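Local structure of beta-mannosidase (Trichoderma harzianum, 4CVU) at residues A[110-115]-A[154-159]; A[129-134]-A[191-196]; A[738-743]-A[824-829]. The protein probably hydrolyses terminal beta-linked mannose from the non-reducing ends of glycans, as a fungal member of glycoside hydrolase family 2. All coordinates share one frame; numbering follows the deposited sequence.

Contact 1 (A[110-115]-A[154-159]); sequences DGLDTY and INFGSV. With NAG (2-acetamido-2-deoxy-beta-D-glucopyranose), chain C.
F156 meets the loop 110-115 with its ring, bringing CD1 to 3.2 Å from D113 O, just before the cis peptide bond into T114. The L112 and F156 side chains cross at about a right angle, with L112 CD2 near the ring plane at its edge, 4.1 Å from F156 CZ. The same methyl touches I154 CD1 at 4.2 Å. The first torsion of F156 sets CG beside the backbone N (chi1 -66°), and the ring beyond it comes nearer the loop than CB does. Next to the ring, one residue on, G157 N donates to Y115 O over 2.9 Å in a nearly straight bond (169°), tilted from the carbonyl plane. A water also donates to Y115 O and to G157 O while accepting from T114 N, so Y115 O is gripped by two donors, G157 N and the water.

The other side is looser and faces sugar. N155 points away from the loop and is partly exposed; its ND2 donates to O7 of a glycan N-acetylglucosamine at 2.8 Å, and O6 of that sugar donates to N155 O. G157 CA lies 3.2 Å from the sugar's O5, where a beta carbon would be crowded.

Strand 152-156 runs between strands 87-91 and 116-120 of a six-stranded antiparallel sheet, whereas the loop 110-115 arrives from strand 103-109 of the opposing sheet, as in a galactose-binding-like sandwich. At the edge of the Y115 ring, CE2 meets V159 CG1 at 4.1 Å, and the Y115 side chain also touches I162, I163 and I166 of helix 159-168.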
loop_
_atom_site.group_PDB
_atom_site.type_symbol
_atom_site.label_atom_id
_atom_site.label_comp_id
_atom_site.label_asym_id
_atom_site.label_seq_id
_atom_site.Cartn_x
_atom_site.Cartn_y
_atom_site.Cartn_z
ATOM N N ASP A 110 -5.301 34.566 -11.308
ATOM C CA ASP A 110 -5.583 34.728 -9.885
ATOM C C ASP A 110 -4.508 34.052 -8.998
ATOM O O ASP A 110 -4.392 34.375 -7.793
ATOM C CB ASP A 110 -6.978 34.220 -9.529
ATOM C CG ASP A 110 -8.080 35.068 -10.127
ATOM O OD1 ASP A 110 -7.809 36.081 -10.816
ATOM O OD2 ASP A 110 -9.237 34.701 -9.938
ATOM N N GLY A 111 -3.698 33.169 -9.588
ATOM C CA GLY A 111 -2.562 32.619 -8.849
ATOM C C GLY A 111 -1.660 31.719 -9.671
ATOM O O GLY A 111 -2.133 30.780 -10.327
ATOM N N LEU A 112 -0.360 32.022 -9.653
ATOM C CA LEU A 112 0.633 31.209 -10.311
ATOM C C LEU A 112 1.715 30.894 -9.284
ATOM O O LEU A 112 2.177 31.770 -8.579
ATOM C CB LEU A 112 1.240 31.927 -11.513
ATOM C CG LEU A 112 0.266 32.352 -12.614
ATOM C CD1 LEU A 112 0.973 33.342 -13.503
ATOM C CD2 LEU A 112 -0.262 31.155 -13.417
ATOM N N ASP A 113 2.104 29.624 -9.207
ATOM C CA ASP A 113 2.933 29.118 -8.124
ATOM C C ASP A 113 4.200 28.560 -8.710
ATOM O O ASP A 113 4.132 27.531 -9.401
ATOM C CB ASP A 113 2.156 28.001 -7.394
ATOM C CG ASP A 113 2.881 27.456 -6.185
ATOM O OD1 ASP A 113 3.890 28.021 -5.704
ATOM O OD2 ASP A 113 2.387 26.435 -5.658
ATOM N N THR A 114 5.353 29.228 -8.550
ATOM C CA THR A 114 5.508 30.639 -8.166
ATOM C C THR A 114 6.292 31.441 -9.272
ATOM O O THR A 114 5.699 32.212 -10.015
ATOM C CB THR A 114 6.210 30.761 -6.782
ATOM O OG1 THR A 114 5.312 30.335 -5.765
ATOM C CG2 THR A 114 6.621 32.190 -6.475
ATOM N N TYR A 115 7.618 31.240 -9.360
ATOM C CA TYR A 115 8.443 31.849 -10.407
ATOM C C TYR A 115 8.036 31.230 -11.742
ATOM O O TYR A 115 8.094 30.007 -11.908
ATOM C CB TYR A 115 9.930 31.609 -10.203
ATOM C CG TYR A 115 10.551 32.141 -8.919
ATOM C CD1 TYR A 115 10.839 33.488 -8.757
ATOM C CD2 TYR A 115 10.902 31.278 -7.899
ATOM C CE1 TYR A 115 11.431 33.962 -7.572
ATOM C CE2 TYR A 115 11.522 31.726 -6.745
ATOM C CZ TYR A 115 11.766 33.063 -6.561
ATOM O OH TYR A 115 12.366 33.487 -5.367
ATOM N N ILE A 154 3.315 28.692 -19.936
ATOM C CA ILE A 154 3.771 29.169 -18.642
ATOM C C ILE A 154 4.863 28.242 -18.113
ATOM O O ILE A 154 4.598 27.111 -17.649
ATOM C CB ILE A 154 2.608 29.261 -17.626
ATOM C CG1 ILE A 154 1.364 29.862 -18.280
ATOM C CG2 ILE A 154 3.023 30.098 -16.423
ATOM C CD1 ILE A 154 0.141 29.834 -17.401
ATOM N N ASN A 155 6.096 28.697 -18.190
ATOM C CA ASN A 155 7.237 27.878 -17.798
ATOM C C ASN A 155 7.561 28.140 -16.333
ATOM O O ASN A 155 8.038 29.210 -16.009
ATOM C CB ASN A 155 8.421 28.190 -18.719
ATOM C CG ASN A 155 9.649 27.355 -18.414
ATOM O OD1 ASN A 155 9.668 26.569 -17.486
ATOM N ND2 ASN A 155 10.690 27.534 -19.219
ATOM N N PHE A 156 7.263 27.164 -15.465
ATOM C CA PHE A 156 7.442 27.281 -14.010
ATOM C C PHE A 156 8.817 26.797 -13.562
ATOM O O PHE A 156 9.237 25.697 -13.913
ATOM C CB PHE A 156 6.364 26.499 -13.248
ATOM C CG PHE A 156 4.969 27.032 -13.408
ATOM C CD1 PHE A 156 4.477 28.020 -12.561
ATOM C CD2 PHE A 156 4.126 26.543 -14.402
ATOM C CE1 PHE A 156 3.187 28.514 -12.713
ATOM C CE2 PHE A 156 2.844 27.032 -14.552
ATOM C CZ PHE A 156 2.369 28.014 -13.712
ATOM N N GLY A 157 9.535 27.626 -12.798
ATOM C CA GLY A 157 10.880 27.270 -12.339
ATOM C C GLY A 157 10.925 26.202 -11.271
ATOM O O GLY A 157 9.924 25.893 -10.621
ATOM N N SER A 158 12.102 25.608 -11.112
ATOM C CA SER A 158 12.457 24.859 -9.926
ATOM C C SER A 158 12.726 25.906 -8.841
ATOM O O SER A 158 13.608 26.728 -9.008
ATOM C CB SER A 158 13.703 24.035 -10.172
ATOM O OG SER A 158 14.150 23.418 -8.989
ATOM N N VAL A 159 11.933 25.889 -7.754
ATOM C CA VAL A 159 12.033 26.932 -6.749
ATOM C C VAL A 159 13.307 26.837 -5.882
ATOM O O VAL A 159 13.944 27.868 -5.607
ATOM C CB VAL A 159 10.753 27.065 -5.911
ATOM C CG1 VAL A 159 10.862 28.169 -4.867
ATOM C CG2 VAL A 159 9.555 27.368 -6.796
HETATM C C1 NAG C . 12.850 27.697 -15.537
HETATM C C2 NAG C . 13.476 28.200 -16.862
HETATM C C3 NAG C . 14.081 29.584 -16.672
HETATM C C4 NAG C . 13.114 30.548 -15.989
HETATM C C5 NAG C . 12.448 29.906 -14.746
HETATM C C6 NAG C . 11.329 30.792 -14.153
HETATM C C7 NAG C . 14.259 26.447 -18.344
HETATM C C8 NAG C . 15.354 25.524 -18.790
HETATM N N2 NAG C . 14.507 27.285 -17.341
HETATM O O3 NAG C . 14.457 30.080 -17.948
HETATM O O4 NAG C . 13.851 31.694 -15.589
HETATM O O5 NAG C . 11.905 28.635 -15.060
HETATM O O6 NAG C . 10.179 30.821 -14.982
HETATM O O7 NAG C . 13.182 26.403 -18.899
HETATM O O HOH W 1 8.031 28.292 -9.613
#

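Contact 2 (A[129-134]-A[191-196]); sequences DNQFRQ and VRKEQN. With NA (sodium ion), chain B; MAN (alpha-D-mannopyranose), chain D.
Q131 and R192 make the innermost link, where Q131 N donates to R192 O at 3.0 Å. The Q131 side chain then runs out extended, with CG anti to the backbone N (chi1 -177°), and its OE1 accepts from E194 N at 2.7 Å, the donor standing 28° out of the amide plane. One glutamine thus bonds the loop 191-196 twice, through its backbone and through its side chain. F132 lies beside it, with R192 O over one face of its ring. The R192 and F132 side chains cross at about a right angle, guanidinium and ring planes 54° apart, and R192 NH2 approaches F132 CE2 to 3.4 Å. N130 runs alongside the start of the arginine chain, its ND2 3.5 Å from R192 CB.

The next shell sets these groups in place. N130 OD1 accepts from F132 N at 2.7 Å, an Asx turn that shapes the bend carrying both Q131 and F132. A water bridges D129 O and R192 N, and Q195 NE2 ties back to K193 O.

At the start of its segment D129 OD2 binds a sodium ion at 2.6 Å and accepts from O4 of a glycan mannose at 2.7 Å. Farther out, helix 458-475 supplies N463, which meets N130 ND2, R133 NH1 and D129 O, and E467, which forms a salt bridge with R192 NH2; E194 OE2 accepts from W396 NE1. This helix follows strand 442-446 and precedes the parallel strand 481-485, consistent with the barrel of the family's catalytic domain. Chemically, the contact is a buried polar junction: K193 NZ, paired with both D113 and D197, would probably stay charged, and the directional bonds fix the two loops against each other.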
loop_
_atom_site.group_PDB
_atom_site.type_symbol
_atom_site.label_atom_id
_atom_site.label_comp_id
_atom_site.label_asym_id
_atom_site.label_seq_id
_atom_site.Cartn_x
_atom_site.Cartn_y
_atom_site.Cartn_z
ATOM N N ASP A 129 6.486 36.393 -9.857
ATOM C CA ASP A 129 7.278 35.800 -8.777
ATOM C C ASP A 129 6.628 35.899 -7.400
ATOM O O ASP A 129 7.292 36.181 -6.411
ATOM C CB ASP A 129 8.656 36.440 -8.748
ATOM C CG ASP A 129 8.601 37.943 -8.488
ATOM O OD1 ASP A 129 7.502 38.546 -8.530
ATOM O OD2 ASP A 129 9.681 38.498 -8.222
ATOM N N ASN A 130 5.322 35.671 -7.350
ATOM C CA ASN A 130 4.589 35.685 -6.082
ATOM C C ASN A 130 3.363 34.815 -6.166
ATOM O O ASN A 130 2.421 35.103 -6.902
ATOM C CB ASN A 130 4.198 37.122 -5.676
ATOM C CG ASN A 130 3.801 37.230 -4.202
ATOM O OD1 ASN A 130 3.076 36.378 -3.668
ATOM N ND2 ASN A 130 4.241 38.288 -3.546
ATOM N N GLN A 131 3.365 33.743 -5.388
ATOM C CA GLN A 131 2.222 32.855 -5.309
ATOM C C GLN A 131 0.946 33.587 -4.910
ATOM O O GLN A 131 -0.124 33.209 -5.331
ATOM C CB GLN A 131 2.499 31.752 -4.268
ATOM C CG GLN A 131 1.404 30.727 -4.146
ATOM C CD GLN A 131 1.707 29.555 -3.188
ATOM O OE1 GLN A 131 2.776 29.426 -2.581
ATOM N NE2 GLN A 131 0.713 28.736 -3.018
ATOM N N PHE A 132 1.079 34.611 -4.062
ATOM C CA PHE A 132 -0.040 35.253 -3.387
ATOM C C PHE A 132 -0.601 36.504 -4.113
ATOM O O PHE A 132 -1.357 37.267 -3.490
ATOM C CB PHE A 132 0.411 35.664 -1.970
ATOM C CG PHE A 132 1.125 34.574 -1.223
ATOM C CD1 PHE A 132 0.581 33.307 -1.152
ATOM C CD2 PHE A 132 2.313 34.831 -0.566
ATOM C CE1 PHE A 132 1.250 32.292 -0.466
ATOM C CE2 PHE A 132 2.988 33.827 0.129
ATOM C CZ PHE A 132 2.447 32.562 0.197
ATOM N N ARG A 133 -0.260 36.687 -5.402
ATOM C CA ARG A 133 -0.685 37.860 -6.198
ATOM C C ARG A 133 -1.492 37.503 -7.434
ATOM O O ARG A 133 -1.273 36.469 -8.061
ATOM C CB ARG A 133 0.519 38.714 -6.636
ATOM C CG ARG A 133 1.078 39.566 -5.520
ATOM C CD ARG A 133 2.306 40.335 -5.910
ATOM N NE ARG A 133 2.031 41.553 -6.691
ATOM C CZ ARG A 133 2.971 42.335 -7.203
ATOM N NH1 ARG A 133 4.255 42.039 -7.026
ATOM N NH2 ARG A 133 2.638 43.423 -7.899
ATOM N N GLN A 134 -2.430 38.398 -7.766
ATOM C CA GLN A 134 -3.152 38.346 -9.020
ATOM C C GLN A 134 -2.288 39.077 -10.035
ATOM O O GLN A 134 -1.889 40.240 -9.801
ATOM C CB GLN A 134 -4.486 39.066 -8.883
ATOM C CG GLN A 134 -5.347 39.123 -10.138
ATOM C CD GLN A 134 -6.677 39.805 -9.862
ATOM O OE1 GLN A 134 -6.705 40.927 -9.346
ATOM N NE2 GLN A 134 -7.783 39.150 -10.228
ATOM N N VAL A 191 11.695 33.583 -1.117
ATOM C CA VAL A 191 10.606 33.390 -2.090
ATOM C C VAL A 191 9.230 33.603 -1.482
ATOM O O VAL A 191 8.920 33.060 -0.437
ATOM C CB VAL A 191 10.702 32.037 -2.803
ATOM C CG1 VAL A 191 10.756 30.874 -1.809
ATOM C CG2 VAL A 191 9.532 31.859 -3.763
ATOM N N ARG A 192 8.398 34.383 -2.156
ATOM C CA ARG A 192 7.011 34.553 -1.760
ATOM C C ARG A 192 6.180 33.365 -2.263
ATOM O O ARG A 192 5.467 33.445 -3.275
ATOM C CB ARG A 192 6.481 35.889 -2.298
ATOM C CG ARG A 192 7.261 37.081 -1.822
ATOM C CD ARG A 192 7.420 37.103 -0.333
ATOM N NE ARG A 192 6.136 36.842 0.319
ATOM C CZ ARG A 192 5.964 36.189 1.467
ATOM N NH1 ARG A 192 6.993 35.699 2.157
ATOM N NH2 ARG A 192 4.736 36.035 1.956
ATOM N N LYS A 193 6.304 32.268 -1.505
ATOM C CA LYS A 193 5.663 30.973 -1.755
ATOM C C LYS A 193 5.357 30.430 -0.371
ATOM O O LYS A 193 6.045 30.738 0.646
ATOM C CB LYS A 193 6.591 30.017 -2.560
ATOM C CG LYS A 193 6.025 28.613 -2.873
ATOM C CD LYS A 193 6.820 27.899 -3.965
ATOM C CE LYS A 193 6.420 26.425 -4.206
ATOM N NZ LYS A 193 4.977 26.159 -3.965
ATOM N N GLU A 194 4.306 29.641 -0.321
ATOM C CA GLU A 194 3.783 29.045 0.905
ATOM C C GLU A 194 4.947 28.346 1.546
ATOM O O GLU A 194 5.569 27.483 0.997
ATOM C CB GLU A 194 2.617 28.096 0.537
ATOM C CG GLU A 194 2.128 27.159 1.615
ATOM C CD GLU A 194 0.859 26.370 1.251
ATOM O OE1 GLU A 194 0.980 25.452 0.473
ATOM O OE2 GLU A 194 -0.216 26.641 1.743
ATOM N N GLN A 195 5.289 28.784 2.750
ATOM C CA GLN A 195 6.482 28.342 3.352
ATOM C C GLN A 195 6.540 26.861 3.679
ATOM O O GLN A 195 7.594 26.296 3.597
ATOM C CB GLN A 195 6.827 29.220 4.565
ATOM C CG GLN A 195 6.951 30.675 4.227
ATOM C CD GLN A 195 8.286 31.111 3.655
ATOM O OE1 GLN A 195 9.217 31.483 4.381
ATOM N NE2 GLN A 195 8.378 31.137 2.322
ATOM N N ASN A 196 5.432 26.243 4.054
ATOM C CA ASN A 196 5.404 24.868 4.369
ATOM C C ASN A 196 5.640 23.953 3.188
ATOM O O ASN A 196 5.882 22.811 3.372
ATOM C CB ASN A 196 4.193 24.444 5.157
ATOM C CG ASN A 196 2.936 24.538 4.386
ATOM O OD1 ASN A 196 2.327 25.566 4.286
ATOM N ND2 ASN A 196 2.566 23.421 3.777
HETATM NA NA NA B . 10.135 41.032 -7.868
HETATM C C1 MAN D . 15.887 39.054 -8.595
HETATM C C2 MAN D . 15.584 38.930 -7.104
HETATM C C3 MAN D . 14.402 37.982 -6.891
HETATM C C4 MAN D . 13.204 38.419 -7.742
HETATM C C5 MAN D . 13.630 38.508 -9.213
HETATM C C6 MAN D . 12.515 38.997 -10.139
HETATM O O2 MAN D . 15.269 40.196 -6.554
HETATM O O3 MAN D . 14.067 37.986 -5.530
HETATM O O4 MAN D . 12.136 37.520 -7.596
HETATM O O5 MAN D . 14.723 39.398 -9.326
HETATM O O6 MAN D . 12.855 38.786 -11.492
HETATM O O HOH W 2 9.181 35.665 -4.582
HETATM O O HOH W 3 9.429 40.667 -9.878
#

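Contact 3 (A[738-743]-A[824-829]); sequences EHVIAS and IELTAH. With CD (cadmium ion), chain Z.
V740 and L826 meet in the interior of an Ig-like beta sandwich, between strand 740-743 of one sheet and strand 824-829 of the other. No hydrogen bond joins the strands, whose axes pass 7.1 Å apart at 152° between their directions, and the fit is made by apolar contacts, mostly between side chains. L826 buries the most surface here. Its CG stands anti to the backbone N (chi1 175°), and the fork divides its work: CD2 reaches V740 CG1 at 3.8 Å, whereas CD1 settles against the backbone, 3.8 Å from A742 N. V740 places CG1 anti to its own backbone N (chi1 -171°), from where this one methyl also touches A828 CB at 4.2 Å. The two branched side chains cross at about a right angle. Farther along, I824 offers CG2, also anti to the backbone N, to A742 CB at 3.8 Å. An alanine in place of L826 would probably open a gap facing V740 CG1 and A742, since both terminal methyls that fill it would be gone. V757 and V769, from strands of both sheets, also lie against L826. On the outer face of its strand E825 points away from V740, and its OE2 binds a cadmium ion at 2.6 Å.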
loop_
_atom_site.group_PDB
_atom_site.type_symbol
_atom_site.label_atom_id
_atom_site.label_comp_id
_atom_site.label_asym_id
_atom_site.label_seq_id
_atom_site.Cartn_x
_atom_site.Cartn_y
_atom_site.Cartn_z
ATOM N N GLU A 738 -17.570 22.939 25.848
ATOM C CA GLU A 738 -18.990 23.188 26.071
ATOM C C GLU A 738 -19.174 24.507 26.855
ATOM O O GLU A 738 -18.265 24.972 27.558
ATOM C CB GLU A 738 -19.637 22.010 26.822
ATOM C CG GLU A 738 -19.880 20.782 25.948
ATOM C CD GLU A 738 -20.822 19.792 26.584
ATOM O OE1 GLU A 738 -21.948 20.197 26.874
ATOM O OE2 GLU A 738 -20.462 18.649 26.833
ATOM N N HIS A 739 -20.352 25.105 26.704
ATOM C CA HIS A 739 -20.636 26.418 27.322
ATOM C C HIS A 739 -20.425 26.426 28.823
ATOM O O HIS A 739 -19.845 27.342 29.344
ATOM C CB HIS A 739 -22.043 26.902 26.967
ATOM C CG HIS A 739 -22.223 27.195 25.514
ATOM N ND1 HIS A 739 -21.578 28.233 24.874
ATOM C CD2 HIS A 739 -22.969 26.575 24.571
ATOM C CE1 HIS A 739 -21.921 28.235 23.594
ATOM N NE2 HIS A 739 -22.771 27.249 23.387
ATOM N N VAL A 740 -20.897 25.381 29.507
ATOM C CA VAL A 740 -20.798 25.246 30.959
ATOM C C VAL A 740 -20.193 23.864 31.272
ATOM O O VAL A 740 -20.747 22.843 30.874
ATOM C CB VAL A 740 -22.203 25.374 31.605
ATOM C CG1 VAL A 740 -22.119 25.466 33.114
ATOM C CG2 VAL A 740 -22.939 26.592 31.064
ATOM N N ILE A 741 -19.050 23.853 31.955
ATOM C CA ILE A 741 -18.317 22.631 32.268
ATOM C C ILE A 741 -17.962 22.586 33.746
ATOM O O ILE A 741 -17.794 23.620 34.389
ATOM C CB ILE A 741 -17.025 22.490 31.401
ATOM C CG1 ILE A 741 -16.059 23.667 31.651
ATOM C CG2 ILE A 741 -17.394 22.417 29.916
ATOM C CD1 ILE A 741 -14.664 23.457 31.081
ATOM N N ALA A 742 -17.896 21.370 34.269
ATOM C CA ALA A 742 -17.351 21.060 35.595
ATOM C C ALA A 742 -16.017 20.378 35.388
ATOM O O ALA A 742 -15.931 19.393 34.652
ATOM C CB ALA A 742 -18.295 20.132 36.354
ATOM N N SER A 743 -14.985 20.878 36.042
ATOM C CA SER A 743 -13.627 20.485 35.739
ATOM C C SER A 743 -12.913 20.042 37.009
ATOM O O SER A 743 -13.029 20.716 38.036
ATOM C CB SER A 743 -12.874 21.656 35.096
ATOM O OG SER A 743 -13.411 22.015 33.818
ATOM N N ILE A 824 -18.812 12.698 37.262
ATOM C CA ILE A 824 -19.265 14.076 37.404
ATOM C C ILE A 824 -20.275 14.434 36.313
ATOM O O ILE A 824 -19.963 14.322 35.144
ATOM C CB ILE A 824 -18.055 15.010 37.272
ATOM C CG1 ILE A 824 -17.036 14.715 38.386
ATOM C CG2 ILE A 824 -18.494 16.466 37.317
ATOM C CD1 ILE A 824 -15.666 15.264 38.104
ATOM N N GLU A 825 -21.477 14.857 36.698
ATOM C CA GLU A 825 -22.471 15.351 35.744
ATOM C C GLU A 825 -23.031 16.688 36.188
ATOM O O GLU A 825 -23.592 16.815 37.295
ATOM C CB GLU A 825 -23.632 14.385 35.529
ATOM C CG GLU A 825 -23.214 12.930 35.452
ATOM C CD GLU A 825 -24.237 12.024 34.756
ATOM O OE1 GLU A 825 -25.378 12.475 34.416
ATOM O OE2 GLU A 825 -23.873 10.846 34.535
ATOM N N LEU A 826 -22.889 17.658 35.286
ATOM C CA LEU A 826 -23.373 18.998 35.463
ATOM C C LEU A 826 -24.640 19.215 34.659
ATOM O O LEU A 826 -24.741 18.757 33.519
ATOM C CB LEU A 826 -22.304 19.986 35.027
ATOM C CG LEU A 826 -22.681 21.473 35.024
ATOM C CD1 LEU A 826 -21.437 22.313 35.288
ATOM C CD2 LEU A 826 -23.346 21.895 33.721
ATOM N N THR A 827 -25.606 19.912 35.275
ATOM C CA THR A 827 -26.782 20.432 34.567
ATOM C C THR A 827 -26.955 21.892 34.947
ATOM O O THR A 827 -26.724 22.268 36.096
ATOM C CB THR A 827 -28.079 19.690 34.936
ATOM O OG1 THR A 827 -27.912 18.303 34.683
ATOM C CG2 THR A 827 -29.238 20.193 34.099
ATOM N N ALA A 828 -27.341 22.706 33.972
ATOM C CA ALA A 828 -27.521 24.139 34.179
ATOM C C ALA A 828 -28.542 24.670 33.209
ATOM O O ALA A 828 -28.875 24.037 32.217
ATOM C CB ALA A 828 -26.204 24.890 34.026
ATOM N N HIS A 829 -29.048 25.846 33.523
ATOM C CA HIS A 829 -30.091 26.476 32.720
ATOM C C HIS A 829 -29.734 27.910 32.437
ATOM O O HIS A 829 -29.291 28.624 33.319
ATOM C CB HIS A 829 -31.426 26.380 33.457
ATOM C CG HIS A 829 -31.885 24.974 33.646
ATOM N ND1 HIS A 829 -32.570 24.284 32.668
ATOM C CD2 HIS A 829 -31.717 24.112 34.675
ATOM C CE1 HIS A 829 -32.819 23.059 33.093
ATOM N NE2 HIS A 829 -32.318 22.931 34.309
HETATM CD CD CD Z . -25.560 8.958 35.049
#

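Overall arrangement
Contacts 2 and 3 bury every touching residue and contact 1 all but N155, which faces the glycan, yet each shows a different way of joining distant chain. Contacts 1 and 2 belong to the galactose-binding-like domain, their segments alternate along the sequence, and their centres lie 9 Å apart. They meet directly in the salt bridge of D113 with K193, and Y115 OH packs on V191. Contact 1 mixes an apolar ring with one backbone hydrogen bond and a bridging water; contact 2, turned toward helix 458-475, is mainly polar, with the F132 ring among its hydrogen bonds. Contact 3 stands apart, its centre about 53 Å from that of contact 1, and joins two sheets by apolar contacts, with no hydrogen bond between its segments.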